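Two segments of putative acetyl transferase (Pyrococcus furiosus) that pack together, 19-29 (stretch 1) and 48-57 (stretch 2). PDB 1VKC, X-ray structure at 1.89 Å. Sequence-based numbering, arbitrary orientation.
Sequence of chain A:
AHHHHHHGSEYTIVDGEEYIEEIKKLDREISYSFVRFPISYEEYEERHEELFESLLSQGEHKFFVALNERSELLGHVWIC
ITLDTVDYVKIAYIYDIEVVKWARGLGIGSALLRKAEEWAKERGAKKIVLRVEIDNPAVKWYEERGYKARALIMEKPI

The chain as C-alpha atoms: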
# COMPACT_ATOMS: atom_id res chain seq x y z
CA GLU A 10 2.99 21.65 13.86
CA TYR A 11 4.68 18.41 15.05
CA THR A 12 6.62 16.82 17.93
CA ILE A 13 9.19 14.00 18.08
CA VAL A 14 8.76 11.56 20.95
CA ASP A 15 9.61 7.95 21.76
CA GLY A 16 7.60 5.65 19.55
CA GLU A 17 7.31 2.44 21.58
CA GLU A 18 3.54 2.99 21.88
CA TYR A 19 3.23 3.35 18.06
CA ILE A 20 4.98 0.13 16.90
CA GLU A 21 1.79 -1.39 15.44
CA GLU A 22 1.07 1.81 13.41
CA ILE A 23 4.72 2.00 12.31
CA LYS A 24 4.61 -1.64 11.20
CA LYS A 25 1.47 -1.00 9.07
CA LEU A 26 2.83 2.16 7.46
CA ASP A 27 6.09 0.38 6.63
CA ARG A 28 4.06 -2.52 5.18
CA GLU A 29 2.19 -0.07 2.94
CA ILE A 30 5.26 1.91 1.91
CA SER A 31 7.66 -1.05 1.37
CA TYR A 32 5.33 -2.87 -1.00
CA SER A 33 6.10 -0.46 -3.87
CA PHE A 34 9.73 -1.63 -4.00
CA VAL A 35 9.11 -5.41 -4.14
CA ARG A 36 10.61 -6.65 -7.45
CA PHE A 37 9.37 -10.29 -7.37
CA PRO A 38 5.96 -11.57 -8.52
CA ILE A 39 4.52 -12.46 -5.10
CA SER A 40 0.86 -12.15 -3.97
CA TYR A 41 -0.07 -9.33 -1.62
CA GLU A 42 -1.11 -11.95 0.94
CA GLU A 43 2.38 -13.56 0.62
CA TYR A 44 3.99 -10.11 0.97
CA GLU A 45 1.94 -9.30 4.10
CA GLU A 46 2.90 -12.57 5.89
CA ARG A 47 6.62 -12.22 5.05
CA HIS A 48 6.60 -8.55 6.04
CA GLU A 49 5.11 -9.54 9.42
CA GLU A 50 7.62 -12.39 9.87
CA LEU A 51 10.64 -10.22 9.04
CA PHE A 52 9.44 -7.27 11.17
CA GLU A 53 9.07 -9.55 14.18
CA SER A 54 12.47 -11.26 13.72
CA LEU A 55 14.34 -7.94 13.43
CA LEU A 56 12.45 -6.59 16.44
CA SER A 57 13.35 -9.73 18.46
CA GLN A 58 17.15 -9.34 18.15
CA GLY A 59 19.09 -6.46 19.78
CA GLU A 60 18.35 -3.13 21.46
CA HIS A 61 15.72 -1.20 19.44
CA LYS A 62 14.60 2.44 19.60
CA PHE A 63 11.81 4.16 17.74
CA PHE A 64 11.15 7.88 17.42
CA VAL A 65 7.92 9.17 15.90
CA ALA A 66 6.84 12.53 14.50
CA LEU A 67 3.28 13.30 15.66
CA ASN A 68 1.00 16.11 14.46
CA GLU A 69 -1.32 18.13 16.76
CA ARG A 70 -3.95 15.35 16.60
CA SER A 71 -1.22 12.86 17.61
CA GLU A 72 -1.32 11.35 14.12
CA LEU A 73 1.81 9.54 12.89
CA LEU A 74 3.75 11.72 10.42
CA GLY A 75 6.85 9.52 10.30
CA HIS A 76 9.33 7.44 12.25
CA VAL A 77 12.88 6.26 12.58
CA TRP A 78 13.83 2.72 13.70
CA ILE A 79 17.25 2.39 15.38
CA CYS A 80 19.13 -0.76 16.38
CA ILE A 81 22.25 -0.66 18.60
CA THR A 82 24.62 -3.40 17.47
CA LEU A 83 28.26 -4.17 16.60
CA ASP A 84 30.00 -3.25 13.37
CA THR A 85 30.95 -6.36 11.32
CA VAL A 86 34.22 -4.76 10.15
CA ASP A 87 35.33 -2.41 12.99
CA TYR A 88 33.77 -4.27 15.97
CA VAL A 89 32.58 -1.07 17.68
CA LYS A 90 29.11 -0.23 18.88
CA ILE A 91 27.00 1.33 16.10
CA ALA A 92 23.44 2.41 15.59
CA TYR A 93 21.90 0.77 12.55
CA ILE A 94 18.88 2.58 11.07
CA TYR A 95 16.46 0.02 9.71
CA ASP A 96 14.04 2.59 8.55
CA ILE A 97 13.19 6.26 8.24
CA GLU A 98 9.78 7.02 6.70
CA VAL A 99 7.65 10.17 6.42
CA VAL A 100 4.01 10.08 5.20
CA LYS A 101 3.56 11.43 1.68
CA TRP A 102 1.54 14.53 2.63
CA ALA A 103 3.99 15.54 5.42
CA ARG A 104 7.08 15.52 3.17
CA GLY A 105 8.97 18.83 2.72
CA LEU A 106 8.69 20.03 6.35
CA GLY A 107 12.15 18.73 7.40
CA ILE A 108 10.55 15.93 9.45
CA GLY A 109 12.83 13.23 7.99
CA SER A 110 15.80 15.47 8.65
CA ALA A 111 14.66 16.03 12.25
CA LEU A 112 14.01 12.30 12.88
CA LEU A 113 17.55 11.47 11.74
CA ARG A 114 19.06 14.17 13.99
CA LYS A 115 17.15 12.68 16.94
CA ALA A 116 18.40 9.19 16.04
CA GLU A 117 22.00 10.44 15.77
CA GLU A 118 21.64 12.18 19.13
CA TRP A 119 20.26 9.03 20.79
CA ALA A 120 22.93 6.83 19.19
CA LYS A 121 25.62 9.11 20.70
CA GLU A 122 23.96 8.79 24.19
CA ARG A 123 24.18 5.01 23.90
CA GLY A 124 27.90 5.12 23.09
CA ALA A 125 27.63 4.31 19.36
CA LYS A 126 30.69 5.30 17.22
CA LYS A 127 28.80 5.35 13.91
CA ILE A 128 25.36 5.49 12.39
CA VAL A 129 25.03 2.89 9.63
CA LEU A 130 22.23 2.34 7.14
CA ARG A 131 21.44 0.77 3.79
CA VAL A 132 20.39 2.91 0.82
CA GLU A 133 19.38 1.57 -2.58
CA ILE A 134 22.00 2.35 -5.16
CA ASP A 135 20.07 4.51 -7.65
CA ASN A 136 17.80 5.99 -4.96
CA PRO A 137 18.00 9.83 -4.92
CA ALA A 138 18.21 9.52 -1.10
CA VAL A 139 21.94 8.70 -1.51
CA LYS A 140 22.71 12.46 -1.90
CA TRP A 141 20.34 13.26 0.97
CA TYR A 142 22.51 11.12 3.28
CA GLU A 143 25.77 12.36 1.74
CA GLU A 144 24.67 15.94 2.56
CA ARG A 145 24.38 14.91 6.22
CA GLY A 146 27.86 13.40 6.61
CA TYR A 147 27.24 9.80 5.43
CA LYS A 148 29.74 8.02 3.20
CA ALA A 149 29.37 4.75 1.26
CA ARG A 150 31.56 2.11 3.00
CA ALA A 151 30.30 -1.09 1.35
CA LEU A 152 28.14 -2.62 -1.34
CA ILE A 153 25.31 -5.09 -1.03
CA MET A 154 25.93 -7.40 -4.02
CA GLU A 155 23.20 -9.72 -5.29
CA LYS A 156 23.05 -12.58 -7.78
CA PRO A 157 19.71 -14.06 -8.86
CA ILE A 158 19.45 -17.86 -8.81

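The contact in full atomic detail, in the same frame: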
# COMPACT_ATOMS: atom_id res chain seq x y z
N TYR A 19 3.71 3.27 19.45
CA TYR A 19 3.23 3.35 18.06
C TYR A 19 3.76 2.25 17.15
O TYR A 19 3.65 2.35 15.93
CB TYR A 19 3.63 4.71 17.46
CG TYR A 19 2.82 5.89 17.95
CD1 TYR A 19 1.70 6.33 17.24
CD2 TYR A 19 3.17 6.57 19.13
CE1 TYR A 19 0.94 7.41 17.68
CE2 TYR A 19 2.42 7.66 19.58
CZ TYR A 19 1.30 8.08 18.85
OH TYR A 19 0.54 9.15 19.26
N ILE A 20 4.33 1.18 17.72
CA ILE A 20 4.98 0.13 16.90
C ILE A 20 3.99 -0.51 15.90
O ILE A 20 4.31 -0.70 14.74
CB ILE A 20 5.68 -0.95 17.77
CG1 ILE A 20 6.89 -0.37 18.49
CG2 ILE A 20 6.16 -2.11 16.90
CD1 ILE A 20 7.30 -1.16 19.73
N GLU A 21 2.77 -0.78 16.34
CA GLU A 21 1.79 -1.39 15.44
C GLU A 21 1.51 -0.47 14.23
O GLU A 21 1.47 -0.93 13.09
CB GLU A 21 0.49 -1.72 16.18
N GLU A 22 1.34 0.83 14.49
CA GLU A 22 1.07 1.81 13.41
C GLU A 22 2.27 1.98 12.49
O GLU A 22 2.12 2.10 11.28
CB GLU A 22 0.64 3.15 13.98
CG GLU A 22 -0.77 3.13 14.53
CD GLU A 22 -1.14 4.40 15.26
OE1 GLU A 22 -0.64 5.49 14.86
OE2 GLU A 22 -1.94 4.32 16.22
N ILE A 23 3.47 1.97 13.08
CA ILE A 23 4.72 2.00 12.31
C ILE A 23 4.81 0.79 11.39
O ILE A 23 5.07 0.90 10.21
CB ILE A 23 5.93 2.02 13.28
CG1 ILE A 23 5.96 3.34 14.07
CG2 ILE A 23 7.25 1.83 12.50
CD1 ILE A 23 6.92 3.32 15.27
N LYS A 24 4.57 -0.39 11.96
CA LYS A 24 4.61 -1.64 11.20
C LYS A 24 3.67 -1.56 9.97
O LYS A 24 4.06 -1.92 8.87
CB LYS A 24 4.23 -2.81 12.12
CG LYS A 24 4.38 -4.20 11.50
CD LYS A 24 3.84 -5.27 12.41
N LYS A 25 2.45 -1.06 10.16
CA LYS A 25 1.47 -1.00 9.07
C LYS A 25 1.83 0.03 8.00
O LYS A 25 1.63 -0.21 6.81
CB LYS A 25 0.07 -0.75 9.61
CG LYS A 25 -0.55 -2.00 10.23
CD LYS A 25 -1.69 -1.64 11.20
CE LYS A 25 -2.55 -2.84 11.50
N LEU A 26 2.38 1.16 8.42
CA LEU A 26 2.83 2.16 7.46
C LEU A 26 4.03 1.64 6.64
O LEU A 26 4.08 1.81 5.42
CB LEU A 26 3.16 3.45 8.20
CG LEU A 26 3.71 4.64 7.42
CD1 LEU A 26 2.80 5.04 6.29
CD2 LEU A 26 3.94 5.79 8.39
N ASP A 27 4.97 1.00 7.32
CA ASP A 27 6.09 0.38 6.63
C ASP A 27 5.63 -0.73 5.67
O ASP A 27 6.19 -0.87 4.60
CB ASP A 27 7.07 -0.18 7.63
CG ASP A 27 8.23 -0.88 6.97
OD1 ASP A 27 9.02 -0.22 6.26
OD2 ASP A 27 8.39 -2.10 7.08
N ARG A 28 4.65 -1.51 6.07
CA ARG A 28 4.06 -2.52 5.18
C ARG A 28 3.52 -1.88 3.91
O ARG A 28 3.76 -2.36 2.81
CB ARG A 28 2.95 -3.27 5.89
CG ARG A 28 2.17 -4.23 5.00
CD ARG A 28 1.35 -5.20 5.78
NE ARG A 28 2.20 -5.90 6.75
CZ ARG A 28 1.77 -6.51 7.85
NH1 ARG A 28 0.47 -6.55 8.16
NH2 ARG A 28 2.67 -7.08 8.65
N GLU A 29 2.78 -0.79 4.08
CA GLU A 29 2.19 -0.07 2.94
C GLU A 29 3.26 0.54 2.05
O GLU A 29 3.25 0.35 0.82
CB GLU A 29 1.21 1.01 3.46
CG GLU A 29 0.50 1.83 2.36
CD GLU A 29 -0.54 1.04 1.57
OE1 GLU A 29 -0.65 1.24 0.34
OE2 GLU A 29 -1.26 0.22 2.17
N HIS A 48 6.37 -9.82 5.36
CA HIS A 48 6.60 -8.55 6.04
C HIS A 48 6.40 -8.67 7.56
O HIS A 48 7.20 -8.14 8.33
CB HIS A 48 5.75 -7.39 5.48
CG HIS A 48 5.98 -6.08 6.20
ND1 HIS A 48 5.43 -5.80 7.43
CD2 HIS A 48 6.77 -5.03 5.89
CE1 HIS A 48 5.85 -4.61 7.84
NE2 HIS A 48 6.66 -4.12 6.92
N GLU A 49 5.34 -9.36 7.99
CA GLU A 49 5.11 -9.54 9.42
C GLU A 49 6.23 -10.38 10.05
O GLU A 49 6.78 -10.00 11.08
CB GLU A 49 3.74 -10.20 9.68
CG GLU A 49 3.39 -10.39 11.15
CD GLU A 49 3.25 -9.09 11.91
OE1 GLU A 49 3.77 -8.99 13.04
OE2 GLU A 49 2.60 -8.16 11.38
N GLU A 50 6.55 -11.51 9.42
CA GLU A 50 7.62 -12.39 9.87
C GLU A 50 8.95 -11.63 10.06
O GLU A 50 9.56 -11.66 11.14
CB GLU A 50 7.83 -13.52 8.87
N LEU A 51 9.38 -10.95 9.01
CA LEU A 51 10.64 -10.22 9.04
C LEU A 51 10.63 -9.12 10.10
O LEU A 51 11.60 -8.96 10.83
CB LEU A 51 10.94 -9.62 7.67
CG LEU A 51 12.30 -8.95 7.50
CD1 LEU A 51 13.41 -9.91 7.91
CD2 LEU A 51 12.47 -8.52 6.09
N PHE A 52 9.54 -8.36 10.19
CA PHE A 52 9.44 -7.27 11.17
C PHE A 52 9.64 -7.80 12.58
O PHE A 52 10.40 -7.23 13.38
CB PHE A 52 8.09 -6.56 11.07
CG PHE A 52 8.08 -5.18 11.64
CD1 PHE A 52 8.26 -4.08 10.81
CD2 PHE A 52 7.90 -4.97 13.00
CE1 PHE A 52 8.24 -2.79 11.33
CE2 PHE A 52 7.88 -3.68 13.52
CZ PHE A 52 8.06 -2.59 12.68
N GLU A 53 8.96 -8.91 12.87
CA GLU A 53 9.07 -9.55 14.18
C GLU A 53 10.48 -10.07 14.47
O GLU A 53 10.99 -9.88 15.58
CB GLU A 53 8.04 -10.68 14.29
CG GLU A 53 6.61 -10.17 14.36
CD GLU A 53 5.57 -11.28 14.35
OE1 GLU A 53 4.40 -10.99 14.71
OE2 GLU A 53 5.89 -12.43 13.99
N SER A 54 11.13 -10.70 13.49
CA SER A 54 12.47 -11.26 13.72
C SER A 54 13.54 -10.18 13.93
O SER A 54 14.46 -10.36 14.73
CB SER A 54 12.88 -12.23 12.60
OG SER A 54 13.18 -11.56 11.40
N LEU A 55 13.42 -9.06 13.23
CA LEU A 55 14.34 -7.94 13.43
C LEU A 55 14.11 -7.31 14.80
O LEU A 55 15.05 -6.97 15.50
CB LEU A 55 14.17 -6.89 12.32
CG LEU A 55 14.47 -7.33 10.90
CD1 LEU A 55 13.99 -6.28 9.92
CD2 LEU A 55 15.96 -7.62 10.70
N LEU A 56 12.84 -7.17 15.17
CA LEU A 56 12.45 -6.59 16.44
C LEU A 56 12.83 -7.48 17.64
O LEU A 56 12.95 -6.99 18.77
CB LEU A 56 10.95 -6.31 16.43
CG LEU A 56 10.39 -5.24 17.36
CD1 LEU A 56 10.89 -3.87 16.96
CD2 LEU A 56 8.88 -5.28 17.32
N SER A 57 13.02 -8.78 17.40
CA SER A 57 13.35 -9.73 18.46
C SER A 57 14.83 -9.66 18.87
O SER A 57 15.16 -9.87 20.04
CB SER A 57 13.01 -11.16 18.02
OG SER A 57 13.89 -11.61 17.00

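This is a small contact between two helices that run in roughly opposing directions, polar and hydrogen-bonded around His-48 at one end and apolar around Phe-52 and Leu-56 toward the other. The axes approach to 11.0 Å, with 133° between their N-to-C directions, so the helices are splayed rather than strictly antiparallel. The CA atoms of Arg-28 and His-48 lie 6.6 Å apart, whereas those of Ile-20 and Leu-56 are 10.1 Å apart; the polar end is the tighter one.

His-48 organizes that end. Its CA-to-CB bond points toward the first helix, and the ring meets its neighbours with both nitrogens. His-48 NE2 donates to OD2 of the buried Asp-27 at 2.7 Å, a short, nearly straight bond in which the carboxylate oxygen lies near the ring plane, where an N-H points. Across CE1 from NE2, the other ring nitrogen, His-48 ND1, accepts a longer hydrogen bond from Arg-28 NH2, 3.3 Å away. Histidine suits this place because one ring can donate through one nitrogen and accept through the other. A flat ring also leaves its face free for packing: Arg-28 CB sits 3.8 Å from the centroid of the His-48 ring, only 13° off the normal, in a CH-pi contact.

Arg-28 thus contributes along its length. Its CA-to-CB bond points sideways, but the long side chain brings the guanidinium nearer to the second helix. There Arg-28 NH2 also donates to Glu-49 OE2 at 2.9 Å, forming a salt bridge, and both acceptors lie at the edge of the guanidinium, near its plane, as its N-H groups require. Glu-49 likewise starts sideways, and its end comes nearer to the first helix.

One turn further along the second helix, Phe-52 presents a broad apolar surface. Lys-24 covers one face: its CG stands 3.8 Å from the centroid of the Phe-52 ring and 8° off the normal, so the methylene sits squarely over the ring face in a CH-pi contact. The modelled part of Lys-24 ends at CD, and the position of its amino group is therefore unknown.

The ring edge meets branched aliphatic side chains. Ile-20 CG2 lies 4.1 Å from Phe-52 CE2, and Ile-23 CG2 is a looser 4.5 Å from Phe-52 CZ. The same Ile-20 CG2 methyl also approaches Leu-56 CD2 at 4.2 Å, bridging successive turns of the second helix and extending the apolar packing where the backbones have moved apart.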